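Local coordinates for protein methyl-coenzyme M reductase I beta subunit (Methanosarcina barkeri, PDB 1E6Y) that forms part of methyl-coenzyme M reductase, which with coenzyme F430 converts methyl-coenzyme M and coenzyme B into methane and their heterodisulfide, the final step of methanogenesis, at residues E[188-193]-E[373-378]; E[346-351]-E[381-386]; E[323-328]-E[355-360]; E[206-211]-E[390-395]; E[193-198]-E[407-412]. All blocks are in the same frame, centred on the assembly; numbering follows the deposited sequence.

Contact 1: E[188-193]-E[373-378]; sequences LRNIMA and NGNHVV. With TP7 (Coenzyme B), chain M.
R189 lies against G374 at the tight end of the contact: the carbonyl oxygen G374 O sits 3.4 Å above the guanidinium plane of R189, over its centre. A CB at G374 would come too close to R189 NE as placed, which suits glycine here. A bend at chi3 lays the R189 guanidinium over G374 O, and its NH1 forms a salt bridge with E215 and a hydrogen bond with S382 O. An alanine at R189 would probably leave the E215 carboxylate without its ion-pair mate and G374 O without its flat cover. Alongside, N373 CB presses on I191 O at 3.2 Å, and a water bridges the loops, within bonding distance of I191 O (2.7 Å) and accepting from G374 N (2.9 Å). Two turns face each other here, a type I beta turn from N373 to H376 and an inverse gamma turn centred on N190. Within the first, N373 OD1 takes a weak bond from N375 N. The looser side is that of N190 and M192, both partly exposed. N190 rests its CB on N375 CB at 3.7 Å, while the amide of N375 is occupied by E182 N and N180 O. M192 sends its thioether away, to T408 and S409 of helix 405-416. The second loop then runs on to coenzyme B. V378 N donates in the ring plane to H376 ND1 (3.2 Å). H376 CE1 approaches phosphate oxygen O1P at 3.3 Å. V377 CG1 meets the methyl CG of coenzyme B at 3.5 Å.

Contact 2: E[346-351]-E[381-386]; sequences YGKVEG and HSRGFA
The first turn of helix 348-358, with G347 as its N-cap, sets K348 and V349 against the loop 381-386 that leads to the next helix. V349 CG2 is wedged between S382 OG, 3.3 Å away, and F385 CB at 3.8 Å. K348 bends at chi2, chi3 and chi4, laying its CE against H381 O at 3.6 Å and bringing NZ over one face of the R383 guanidinium. NZ and R383 NE are then only 4.0 Å apart, two like charges whose repulsion is probably offset by separate acids: K348 NZ has a salt bridge to an acidic side chain of another subunit, R383 NE one to D345. The same D345 carboxylate accepts a bond from S382 OG through its other oxygen, and so probably helps to position both loop residues. Y346 meets the edge of the guanidinium, its CE2 3.7 Å from R383 NH1 and the planes 66° apart, while its hydroxyl is bonded to H232. R383 O stands 3.5 Å above the centre of the F385 ring. R383 centres an inverse gamma turn, closed by a weak G384 N to S382 O bond, a tight turn in the loop leading into helix 387-395.

Contact 3: E[323-328]-E[355-360]; sequences NVSSTL and GFSFFS. With COM (1-thioethanesulfonic acid), chain N; TP7 (Coenzyme B), chain M.
S325 lies over the F356 ring where two consecutive helices, 323-339 and 348-358, meet beside the coenzyme pocket. F356 CG is anti to its backbone N (chi1 174°), which turns one ring face to S325: its CB stands 3.8 Å from the ring centroid, 21° off the normal, a CH-pi contact offset toward the rim. V324 crosses F356 at about a right angle and touches it obliquely, CG1 to CE1 at 3.6 Å. S325 CB also abuts S357 OG at 3.2 Å, a hydroxyl bonded to A353 O in its own helix. On the far side of the second helix, F358 points away from helix 323-339, and its ring reaches both coenzymes. Its edge meets the coenzyme M sulfonate in plane, CD1 to O2S at 3.3 Å, and its CE2 lies 3.9 Å from the thiol sulfur S7 of coenzyme B. F359 is sandwiched, with the coenzyme B methyl CG over one face and F358 CD2 over the other. An alanine at F358 would probably open a gap between the two coenzymes and bare that second face of F359. S360 OG donates to F356 O (2.7 Å) and accepts from a water (2.9 Å) that is also bonded to S325 OG.

Contact 4: E[206-211]-E[390-395]; sequences NASALS and VCAAVA
The hydroxyl of S208, whose CB rests on A392 CB at 4.0 Å, is turned back on its own helix: its OG is bonded to M205 O and, weakly, reaches A204 O as well. That leaves only the CB of S208 to meet helix 387-395, and the meeting is of small groups throughout. Segments 206-211 and 390-395 run nearly antiparallel (152° between their N-to-C directions), their axes 7.5 Å apart at closest, a close packing that alanine, serine and cysteine permit. A207 carries the largest share on its side: its CB touches the carbonyl oxygen C391 O at 3.7 Å and A395 CB at 4.2 Å, one turn further along. In return C391 CB faces A207 O at 3.8 Å, so each backbone is approached by a methyl or methylene carbon of the other. One turn on, C391 SG lies against the CB-OG bond of S211, 3.5 Å from OG, which a chi1 of 175° (OG anti to the backbone N) brings beside it. Other helices pack around the pair. Helix 193-199 packs on V390, C391 and V394; L308 of helix 296-318 touches both S208 and A392; and helix 425-429 lies against N206 and A209. At the C-terminal end of helix 387-395, A395 O accepts a hydrogen bond from R67 of the gamma subunit, so this buried helix pair, near the middle of the chain, reaches a subunit boundary through its last residue.

Contact 5: E[193-198]-E[407-412]; sequences ANHVAA and STSGLI
H195 ND1 and S409 OG share a hydrogen bond of 2.7 Å at the centre of this contact, with the serine oxygen in the plane of the imidazole ring and an angle of 148°. S409 OG is anti to its own carbonyl carbon, which turns it toward H195 and also places it 2.8 Å from T408 OG1, a second shared bond. N194 completes the row: its ND2 donates to T408 OG1 at 2.8 Å, with the acceptor in the amide plane. I412 then covers one face of the H195 ring, its CG1 3.8 Å from the centroid and 16° off the normal, a CH-pi contact offset toward the rim that probably helps to limit rotation of the imidazole. A198 adds an apolar touch, its CB 4.0 Å from S409 CB. Further out, N194 ND2 also donates to F403 O, and M192 packs on both T408 and S409. Helix 193-199 is tied at its start to the loop before helix 387-395 by backbone bonds of A193 with F372 and of N194 with G370. The axes of segments 193-198 and 407-412 cross at 48°, and the second is kinked where the N atoms of L411 and I412 lack bonds to the preceding turn. Amide, threonine, serine and imidazole thus form a continuous chain of hydrogen bonds in which the proton directions beyond the amide are open, so the orientation of the two hydroxyls is likely to be coupled to the protonation of H195.

Contact 3 and the end of contact 1 line the coenzyme B pocket together: V378 CG2 packs on F359 CD1 at 3.5 Å, though the two contact centres are 15 Å apart. Contact 2 adjoins contact 1 through R189 NH1 and S382 O (3.1 Å), and its H381 side chain lies about 9 Å from coenzyme B. Contact 4 is the common neighbour: V390 CG2 meets F356 CE1 of contact 3 at 3.6 Å, while C391 SG meets V196 CB of contact 5 at 3.6 Å. Contacts 1 and 5 share A193. In contact 5 the T408 side chain is about 13 Å from coenzyme B, and its centre is 20 Å from that of contact 3.

Contact 1: E[188-193]-E[373-378]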
# COMPACT_ATOMS: atom_id res chain seq x y z
N LEU E 188 -6.90 10.62 15.58
CA LEU E 188 -8.10 11.31 16.06
C LEU E 188 -8.75 12.17 14.97
O LEU E 188 -9.85 12.68 15.15
CB LEU E 188 -7.77 12.17 17.29
CG LEU E 188 -7.24 11.42 18.51
CD1 LEU E 188 -6.84 12.39 19.60
CD2 LEU E 188 -8.30 10.45 19.01
N ARG E 189 -8.05 12.32 13.85
CA ARG E 189 -8.63 13.01 12.69
C ARG E 189 -9.38 12.07 11.78
O ARG E 189 -10.17 12.52 10.95
CB ARG E 189 -7.53 13.76 11.94
CG ARG E 189 -6.74 14.71 12.84
CD ARG E 189 -5.94 15.73 12.06
NE ARG E 189 -6.85 16.67 11.39
CZ ARG E 189 -6.35 17.57 10.52
NH1 ARG E 189 -7.25 18.40 9.99
NH2 ARG E 189 -5.06 17.59 10.24
N ASN E 190 -9.20 10.76 11.96
CA ASN E 190 -9.93 9.81 11.13
C ASN E 190 -11.28 9.42 11.73
O ASN E 190 -11.50 8.26 12.10
CB ASN E 190 -9.08 8.56 10.87
CG ASN E 190 -9.50 7.82 9.62
OD1 ASN E 190 -10.49 8.18 8.98
ND2 ASN E 190 -8.73 6.81 9.23
N ILE E 191 -12.19 10.39 11.79
CA ILE E 191 -13.54 10.17 12.30
C ILE E 191 -14.52 10.83 11.34
O ILE E 191 -14.54 12.05 11.21
CB ILE E 191 -13.72 10.81 13.71
CG1 ILE E 191 -12.68 10.26 14.68
CG2 ILE E 191 -15.13 10.55 14.23
CD1 ILE E 191 -12.57 11.04 15.97
N MET E 192 -15.32 10.02 10.64
CA MET E 192 -16.18 10.56 9.60
C MET E 192 -17.25 11.47 10.19
O MET E 192 -17.69 11.28 11.32
CB MET E 192 -16.81 9.43 8.75
CG MET E 192 -18.14 8.91 9.25
SD MET E 192 -18.69 7.45 8.33
CE MET E 192 -18.83 8.11 6.66
N ALA E 193 -17.55 12.54 9.46
CA ALA E 193 -18.44 13.59 9.94
C ALA E 193 -19.80 13.05 10.38
O ALA E 193 -20.37 13.53 11.36
CB ALA E 193 -18.61 14.66 8.87
N ASN E 373 -13.53 13.54 6.65
CA ASN E 373 -12.92 13.59 7.97
C ASN E 373 -11.56 14.27 7.90
O ASN E 373 -11.06 14.55 6.81
CB ASN E 373 -12.79 12.17 8.57
CG ASN E 373 -12.11 11.20 7.62
OD1 ASN E 373 -10.88 11.10 7.59
ND2 ASN E 373 -12.91 10.47 6.85
N GLY E 374 -10.97 14.55 9.06
CA GLY E 374 -9.70 15.25 9.10
C GLY E 374 -8.52 14.45 8.55
O GLY E 374 -7.44 15.01 8.35
N ASN E 375 -8.71 13.15 8.35
CA ASN E 375 -7.68 12.29 7.76
C ASN E 375 -7.94 12.01 6.28
O ASN E 375 -7.10 11.42 5.59
CB ASN E 375 -7.59 10.97 8.54
CG ASN E 375 -6.48 10.06 8.02
OD1 ASN E 375 -5.30 10.35 8.19
ND2 ASN E 375 -6.87 8.97 7.37
N HIS E 376 -9.09 12.45 5.77
CA HIS E 376 -9.44 12.27 4.36
C HIS E 376 -8.48 13.11 3.52
O HIS E 376 -8.18 14.25 3.87
CB HIS E 376 -10.88 12.71 4.12
CG HIS E 376 -11.50 12.11 2.89
ND1 HIS E 376 -11.11 12.45 1.61
CD2 HIS E 376 -12.54 11.25 2.75
CE1 HIS E 376 -11.87 11.82 0.74
NE2 HIS E 376 -12.75 11.09 1.40
N VAL E 377 -7.98 12.53 2.42
CA VAL E 377 -7.04 13.24 1.55
C VAL E 377 -7.59 14.58 1.07
O VAL E 377 -6.82 15.52 0.85
CB VAL E 377 -6.65 12.37 0.32
CG1 VAL E 377 -7.84 12.20 -0.62
CG2 VAL E 377 -5.48 13.00 -0.41
N VAL E 378 -8.91 14.70 0.98
CA VAL E 378 -9.55 15.91 0.48
C VAL E 378 -9.64 17.01 1.54
O VAL E 378 -9.49 18.19 1.23
CB VAL E 378 -10.97 15.61 -0.05
CG1 VAL E 378 -11.63 16.88 -0.56
CG2 VAL E 378 -10.89 14.57 -1.16
N TP7 M . -9.14 10.11 -5.53
P TP7 M . -11.99 8.65 -2.35
O1P TP7 M . -12.71 9.73 -1.65
O2P TP7 M . -11.15 7.88 -1.41
O3P TP7 M . -12.97 7.75 -3.05
O4P TP7 M . -11.03 9.35 -3.49
CB TP7 M . -9.87 10.00 -3.19
C TP7 M . -8.60 8.11 -4.18
O TP7 M . -9.20 7.42 -5.04
OXT TP7 M . -7.85 7.62 -3.30
CA TP7 M . -8.81 9.65 -4.22
CG TP7 M . -10.15 11.50 -3.18
O1 TP7 M . -7.72 11.90 -5.49
C1 TP7 M . -8.36 11.07 -6.20
C2 TP7 M . -8.35 11.07 -7.59
C3 TP7 M . -7.49 12.12 -8.31
C4 TP7 M . -7.33 12.13 -9.86
C5 TP7 M . -8.70 12.48 -10.50
C6 TP7 M . -9.07 13.98 -10.25
C7 TP7 M . -8.00 14.87 -10.78
S7 TP7 M . -8.25 16.66 -10.58
O HOH W 1 -12.80 14.09 11.30

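Contact 2: E[346-351]-E[381-386]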
# COMPACT_ATOMS: atom_id res chain seq x y z
N TYR E 346 -5.19 31.17 6.69
CA TYR E 346 -4.37 31.84 5.68
C TYR E 346 -4.49 31.20 4.30
O TYR E 346 -3.50 31.07 3.57
CB TYR E 346 -2.91 31.90 6.15
CG TYR E 346 -2.79 32.30 7.61
CD1 TYR E 346 -3.34 33.50 8.06
CD2 TYR E 346 -2.31 31.40 8.56
CE1 TYR E 346 -3.43 33.79 9.41
CE2 TYR E 346 -2.39 31.68 9.92
CZ TYR E 346 -2.96 32.87 10.34
OH TYR E 346 -3.10 33.13 11.68
N GLY E 347 -5.72 30.87 3.93
CA GLY E 347 -5.99 30.28 2.64
C GLY E 347 -6.36 28.82 2.70
O GLY E 347 -6.99 28.30 1.78
N LYS E 348 -6.02 28.14 3.80
CA LYS E 348 -6.16 26.69 3.86
C LYS E 348 -7.59 26.19 4.07
O LYS E 348 -7.92 25.08 3.66
CB LYS E 348 -5.24 26.10 4.93
CG LYS E 348 -3.75 26.30 4.63
CD LYS E 348 -2.94 25.05 4.92
CE LYS E 348 -2.58 24.96 6.40
NZ LYS E 348 -1.37 25.75 6.74
N VAL E 349 -8.44 27.00 4.70
CA VAL E 349 -9.85 26.65 4.77
C VAL E 349 -10.49 26.81 3.39
O VAL E 349 -11.20 25.93 2.92
CB VAL E 349 -10.62 27.50 5.80
CG1 VAL E 349 -12.12 27.21 5.71
CG2 VAL E 349 -10.12 27.19 7.21
N GLU E 350 -10.16 27.92 2.72
CA GLU E 350 -10.62 28.14 1.35
C GLU E 350 -10.10 27.04 0.42
O GLU E 350 -10.86 26.48 -0.36
CB GLU E 350 -10.15 29.50 0.85
CG GLU E 350 -10.74 29.90 -0.49
CD GLU E 350 -10.15 31.18 -1.04
OE1 GLU E 350 -10.11 31.32 -2.28
OE2 GLU E 350 -9.73 32.05 -0.24
N GLY E 351 -8.82 26.72 0.56
CA GLY E 351 -8.21 25.68 -0.25
C GLY E 351 -8.84 24.32 -0.01
O GLY E 351 -9.23 23.65 -0.97
N HIS E 381 -6.44 19.32 5.00
CA HIS E 381 -5.43 20.35 4.79
C HIS E 381 -5.45 21.49 5.80
O HIS E 381 -4.39 21.90 6.29
CB HIS E 381 -5.55 20.89 3.38
CG HIS E 381 -5.62 19.82 2.34
ND1 HIS E 381 -4.51 19.08 1.97
CD2 HIS E 381 -6.68 19.24 1.74
CE1 HIS E 381 -4.89 18.09 1.19
NE2 HIS E 381 -6.20 18.16 1.03
N SER E 382 -6.64 21.96 6.15
CA SER E 382 -6.77 22.98 7.18
C SER E 382 -6.49 22.40 8.56
O SER E 382 -6.77 21.23 8.82
CB SER E 382 -8.18 23.59 7.15
OG SER E 382 -8.34 24.55 8.18
N ARG E 383 -5.91 23.22 9.43
CA ARG E 383 -5.55 22.78 10.79
C ARG E 383 -6.73 22.72 11.73
O ARG E 383 -6.76 23.37 12.80
CB ARG E 383 -4.41 23.66 11.28
CG ARG E 383 -3.13 23.52 10.47
CD ARG E 383 -2.05 24.44 10.98
NE ARG E 383 -2.39 25.83 10.56
CZ ARG E 383 -1.55 26.81 10.86
NH1 ARG E 383 -1.93 28.03 10.43
NH2 ARG E 383 -0.42 26.69 11.54
N GLY E 384 -7.72 21.91 11.35
CA GLY E 384 -8.84 21.63 12.22
C GLY E 384 -10.01 22.58 12.09
O GLY E 384 -11.01 22.41 12.78
N PHE E 385 -9.93 23.55 11.18
CA PHE E 385 -10.93 24.61 11.10
C PHE E 385 -12.03 24.35 10.08
O PHE E 385 -12.99 25.11 9.98
CB PHE E 385 -10.26 25.96 10.80
CG PHE E 385 -9.20 26.34 11.80
CD1 PHE E 385 -7.90 26.62 11.39
CD2 PHE E 385 -9.49 26.39 13.17
CE1 PHE E 385 -6.90 26.93 12.31
CE2 PHE E 385 -8.50 26.70 14.10
CZ PHE E 385 -7.20 26.97 13.67
N ALA E 386 -11.91 23.25 9.34
CA ALA E 386 -12.86 22.95 8.26
C ALA E 386 -13.86 21.86 8.65
O ALA E 386 -15.07 22.03 8.51
CB ALA E 386 -12.10 22.54 7.00

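Contact 3: E[323-328]-E[355-360]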
# COMPACT_ATOMS: atom_id res chain seq x y z
N ASN E 323 -24.23 22.45 1.19
CA ASN E 323 -23.92 23.88 1.15
C ASN E 323 -22.63 24.22 1.88
O ASN E 323 -22.07 25.30 1.68
CB ASN E 323 -25.08 24.69 1.75
CG ASN E 323 -26.36 24.56 0.96
OD1 ASN E 323 -26.41 23.90 -0.07
ND2 ASN E 323 -27.42 25.19 1.46
N VAL E 324 -22.15 23.30 2.71
CA VAL E 324 -20.96 23.55 3.53
C VAL E 324 -19.68 23.73 2.72
O VAL E 324 -18.83 24.55 3.09
CB VAL E 324 -20.75 22.43 4.58
CG1 VAL E 324 -20.39 21.11 3.91
CG2 VAL E 324 -19.68 22.84 5.58
N SER E 325 -19.53 23.01 1.61
CA SER E 325 -18.29 23.08 0.85
C SER E 325 -18.10 24.45 0.21
O SER E 325 -17.03 25.05 0.33
CB SER E 325 -18.23 21.98 -0.23
OG SER E 325 -19.29 22.08 -1.16
N SER E 326 -19.17 24.99 -0.36
CA SER E 326 -19.12 26.32 -0.97
C SER E 326 -19.11 27.42 0.08
O SER E 326 -18.51 28.48 -0.13
CB SER E 326 -20.31 26.50 -1.92
OG SER E 326 -21.53 26.21 -1.27
N THR E 327 -19.73 27.16 1.23
CA THR E 327 -19.75 28.12 2.33
C THR E 327 -18.34 28.39 2.85
O THR E 327 -17.94 29.53 3.02
CB THR E 327 -20.63 27.62 3.50
OG1 THR E 327 -21.99 27.50 3.07
CG2 THR E 327 -20.56 28.59 4.66
N LEU E 328 -17.58 27.32 3.08
CA LEU E 328 -16.21 27.42 3.57
C LEU E 328 -15.32 28.14 2.55
O LEU E 328 -14.46 28.94 2.92
CB LEU E 328 -15.64 26.03 3.87
CG LEU E 328 -15.81 25.47 5.28
CD1 LEU E 328 -17.25 25.63 5.76
CD2 LEU E 328 -15.39 24.00 5.30
N GLY E 355 -11.23 21.89 -2.97
CA GLY E 355 -11.18 20.47 -3.27
C GLY E 355 -12.37 19.71 -2.72
O GLY E 355 -12.87 18.78 -3.36
N PHE E 356 -12.82 20.12 -1.54
CA PHE E 356 -13.99 19.53 -0.89
C PHE E 356 -15.25 19.74 -1.73
O PHE E 356 -16.02 18.80 -1.94
CB PHE E 356 -14.13 20.14 0.51
CG PHE E 356 -15.37 19.73 1.26
CD1 PHE E 356 -15.96 20.60 2.17
CD2 PHE E 356 -15.94 18.47 1.08
CE1 PHE E 356 -17.10 20.23 2.88
CE2 PHE E 356 -17.09 18.10 1.78
CZ PHE E 356 -17.67 18.98 2.68
N SER E 357 -15.41 20.94 -2.30
CA SER E 357 -16.52 21.20 -3.22
C SER E 357 -16.44 20.27 -4.44
O SER E 357 -17.39 19.56 -4.76
CB SER E 357 -16.50 22.66 -3.69
OG SER E 357 -16.76 23.55 -2.61
N PHE E 358 -15.26 20.23 -5.06
CA PHE E 358 -15.00 19.36 -6.20
C PHE E 358 -15.35 17.91 -5.89
O PHE E 358 -16.13 17.28 -6.62
CB PHE E 358 -13.53 19.50 -6.59
CG PHE E 358 -13.06 18.48 -7.59
CD1 PHE E 358 -13.67 18.36 -8.84
CD2 PHE E 358 -11.94 17.69 -7.32
CE1 PHE E 358 -13.17 17.48 -9.79
CE2 PHE E 358 -11.43 16.81 -8.27
CZ PHE E 358 -12.05 16.71 -9.51
N PHE E 359 -14.83 17.40 -4.78
CA PHE E 359 -15.01 15.99 -4.42
C PHE E 359 -16.33 15.70 -3.70
O PHE E 359 -16.57 14.58 -3.26
CB PHE E 359 -13.84 15.51 -3.57
CG PHE E 359 -12.65 15.07 -4.38
CD1 PHE E 359 -11.47 15.82 -4.38
CD2 PHE E 359 -12.71 13.92 -5.16
CE1 PHE E 359 -10.37 15.41 -5.13
CE2 PHE E 359 -11.61 13.50 -5.92
CZ PHE E 359 -10.44 14.25 -5.90
N SER E 360 -17.22 16.69 -3.67
CA SER E 360 -18.60 16.44 -3.26
C SER E 360 -19.59 16.83 -4.36
O SER E 360 -20.80 16.92 -4.12
CB SER E 360 -18.92 17.18 -1.95
OG SER E 360 -18.68 18.58 -2.06
C1 COM N . -12.89 18.81 -14.12
C2 COM N . -13.97 18.18 -13.24
S1 COM N . -12.18 17.57 -15.20
S2 COM N . -15.06 19.42 -12.53
O1S COM N . -14.21 20.58 -12.09
O2S COM N . -15.78 18.82 -11.34
O3S COM N . -16.06 19.87 -13.55
N TP7 M . -9.14 10.11 -5.53
P TP7 M . -11.99 8.65 -2.35
O1P TP7 M . -12.71 9.73 -1.65
O2P TP7 M . -11.15 7.88 -1.41
O3P TP7 M . -12.97 7.75 -3.05
O4P TP7 M . -11.03 9.35 -3.49
CB TP7 M . -9.87 10.00 -3.19
C TP7 M . -8.60 8.11 -4.18
O TP7 M . -9.20 7.42 -5.04
OXT TP7 M . -7.85 7.62 -3.30
CA TP7 M . -8.81 9.65 -4.22
CG TP7 M . -10.15 11.50 -3.18
O1 TP7 M . -7.72 11.90 -5.49
C1 TP7 M . -8.36 11.07 -6.20
C2 TP7 M . -8.35 11.07 -7.59
C3 TP7 M . -7.49 12.12 -8.31
C4 TP7 M . -7.33 12.13 -9.86
C5 TP7 M . -8.70 12.48 -10.50
C6 TP7 M . -9.07 13.98 -10.25
C7 TP7 M . -8.00 14.87 -10.78
S7 TP7 M . -8.25 16.66 -10.58
O HOH W 2 -20.79 19.51 -0.35

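Contact 4: E[206-211]-E[390-395]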
# COMPACT_ATOMS: atom_id res chain seq x y z
N ASN E 206 -23.10 21.39 18.84
CA ASN E 206 -22.45 20.33 19.61
C ASN E 206 -21.67 19.38 18.70
O ASN E 206 -20.65 18.82 19.10
CB ASN E 206 -23.48 19.55 20.44
CG ASN E 206 -23.79 20.23 21.76
OD1 ASN E 206 -22.96 20.96 22.31
ND2 ASN E 206 -25.00 20.01 22.27
N ALA E 207 -22.14 19.24 17.46
CA ALA E 207 -21.41 18.48 16.44
C ALA E 207 -20.10 19.16 16.09
O ALA E 207 -19.04 18.52 16.07
CB ALA E 207 -22.28 18.31 15.19
N SER E 208 -20.15 20.47 15.85
CA SER E 208 -18.93 21.21 15.54
C SER E 208 -18.01 21.32 16.76
O SER E 208 -16.79 21.27 16.63
CB SER E 208 -19.27 22.61 14.99
OG SER E 208 -20.12 23.33 15.85
N ALA E 209 -18.60 21.32 17.96
CA ALA E 209 -17.82 21.38 19.19
C ALA E 209 -17.03 20.09 19.40
O ALA E 209 -15.82 20.13 19.66
CB ALA E 209 -18.73 21.64 20.38
N LEU E 210 -17.70 18.95 19.28
CA LEU E 210 -17.05 17.65 19.44
C LEU E 210 -15.99 17.43 18.36
O LEU E 210 -14.89 16.96 18.66
CB LEU E 210 -18.09 16.53 19.39
CG LEU E 210 -17.56 15.11 19.61
CD1 LEU E 210 -16.80 15.02 20.92
CD2 LEU E 210 -18.71 14.12 19.60
N SER E 211 -16.32 17.81 17.13
CA SER E 211 -15.38 17.70 16.02
C SER E 211 -14.13 18.56 16.25
O SER E 211 -13.02 18.12 15.98
CB SER E 211 -16.06 18.11 14.71
OG SER E 211 -15.13 18.12 13.64
N VAL E 390 -18.24 20.85 8.65
CA VAL E 390 -18.83 19.71 7.95
C VAL E 390 -19.74 18.89 8.88
O VAL E 390 -20.85 18.54 8.50
CB VAL E 390 -17.74 18.80 7.35
CG1 VAL E 390 -18.37 17.63 6.60
CG2 VAL E 390 -16.85 19.60 6.42
N CYS E 391 -19.30 18.67 10.11
CA CYS E 391 -20.10 17.93 11.08
C CYS E 391 -21.39 18.67 11.42
O CYS E 391 -22.45 18.05 11.55
CB CYS E 391 -19.29 17.67 12.35
SG CYS E 391 -17.88 16.58 12.09
N ALA E 392 -21.30 19.99 11.55
CA ALA E 392 -22.48 20.83 11.79
C ALA E 392 -23.42 20.81 10.59
O ALA E 392 -24.64 20.70 10.75
CB ALA E 392 -22.05 22.26 12.09
N ALA E 393 -22.85 20.85 9.38
CA ALA E 393 -23.64 20.82 8.15
C ALA E 393 -24.44 19.52 8.03
O ALA E 393 -25.62 19.54 7.67
CB ALA E 393 -22.72 20.97 6.96
N VAL E 394 -23.79 18.41 8.34
CA VAL E 394 -24.42 17.10 8.32
C VAL E 394 -25.55 17.02 9.35
O VAL E 394 -26.64 16.53 9.05
CB VAL E 394 -23.38 15.99 8.57
CG1 VAL E 394 -24.06 14.66 8.80
CG2 VAL E 394 -22.44 15.90 7.39
N ALA E 395 -25.31 17.60 10.52
CA ALA E 395 -26.31 17.65 11.59
C ALA E 395 -27.57 18.43 11.17
O ALA E 395 -28.66 18.12 11.63
CB ALA E 395 -25.71 18.26 12.85

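Contact 5: E[193-198]-E[407-412]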
# COMPACT_ATOMS: atom_id res chain seq x y z
N ALA E 193 -17.55 12.54 9.46
CA ALA E 193 -18.44 13.59 9.94
C ALA E 193 -19.80 13.05 10.38
O ALA E 193 -20.37 13.53 11.36
CB ALA E 193 -18.61 14.66 8.87
N ASN E 194 -20.29 12.03 9.69
CA ASN E 194 -21.57 11.42 10.03
C ASN E 194 -21.57 10.83 11.44
O ASN E 194 -22.60 10.84 12.12
CB ASN E 194 -21.95 10.33 9.02
CG ASN E 194 -22.73 10.88 7.84
OD1 ASN E 194 -23.06 12.06 7.79
ND2 ASN E 194 -23.01 10.02 6.87
N HIS E 195 -20.42 10.29 11.87
CA HIS E 195 -20.27 9.74 13.22
C HIS E 195 -20.49 10.83 14.27
O HIS E 195 -21.24 10.64 15.23
CB HIS E 195 -18.88 9.15 13.41
CG HIS E 195 -18.70 7.80 12.79
ND1 HIS E 195 -19.67 7.19 12.04
CD2 HIS E 195 -17.65 6.94 12.82
CE1 HIS E 195 -19.24 6.01 11.63
NE2 HIS E 195 -18.02 5.83 12.09
N VAL E 196 -19.81 11.96 14.07
CA VAL E 196 -19.87 13.07 15.01
C VAL E 196 -21.28 13.65 15.09
O VAL E 196 -21.81 13.85 16.18
CB VAL E 196 -18.87 14.18 14.61
CG1 VAL E 196 -18.96 15.35 15.58
CG2 VAL E 196 -17.45 13.62 14.60
N ALA E 197 -21.90 13.84 13.93
CA ALA E 197 -23.28 14.32 13.86
C ALA E 197 -24.26 13.36 14.52
O ALA E 197 -25.22 13.78 15.18
CB ALA E 197 -23.69 14.57 12.41
N ALA E 198 -24.03 12.06 14.34
CA ALA E 198 -24.84 11.02 14.98
C ALA E 198 -24.75 11.12 16.50
O ALA E 198 -25.76 11.12 17.20
CB ALA E 198 -24.39 9.64 14.52
N SER E 407 -27.37 5.90 7.50
CA SER E 407 -26.75 4.98 6.54
C SER E 407 -25.38 4.51 7.00
O SER E 407 -25.08 3.32 6.96
CB SER E 407 -26.63 5.66 5.17
OG SER E 407 -25.94 4.84 4.25
N THR E 408 -24.55 5.45 7.44
CA THR E 408 -23.15 5.16 7.75
C THR E 408 -22.88 4.99 9.25
O THR E 408 -21.91 4.34 9.63
CB THR E 408 -22.21 6.26 7.22
OG1 THR E 408 -22.41 7.47 7.96
CG2 THR E 408 -22.46 6.52 5.74
N SER E 409 -23.74 5.58 10.08
CA SER E 409 -23.40 5.80 11.48
C SER E 409 -24.54 5.47 12.45
O SER E 409 -24.55 5.96 13.58
CB SER E 409 -22.96 7.25 11.69
OG SER E 409 -21.97 7.62 10.76
N GLY E 410 -25.47 4.63 12.01
CA GLY E 410 -26.60 4.27 12.84
C GLY E 410 -26.20 3.60 14.14
O GLY E 410 -26.63 4.01 15.22
N LEU E 411 -25.31 2.61 14.04
CA LEU E 411 -24.80 1.90 15.21
C LEU E 411 -24.02 2.84 16.15
O LEU E 411 -24.19 2.78 17.37
CB LEU E 411 -23.89 0.75 14.77
CG LEU E 411 -23.30 -0.17 15.83
CD1 LEU E 411 -24.39 -1.02 16.47
CD2 LEU E 411 -22.25 -1.06 15.20
N ILE E 412 -23.21 3.71 15.56
CA ILE E 412 -22.38 4.64 16.33
C ILE E 412 -23.24 5.63 17.12
O ILE E 412 -22.98 5.88 18.29
CB ILE E 412 -21.41 5.42 15.40
CG1 ILE E 412 -20.43 4.45 14.73
CG2 ILE E 412 -20.64 6.48 16.18
CD1 ILE E 412 -19.58 3.65 15.71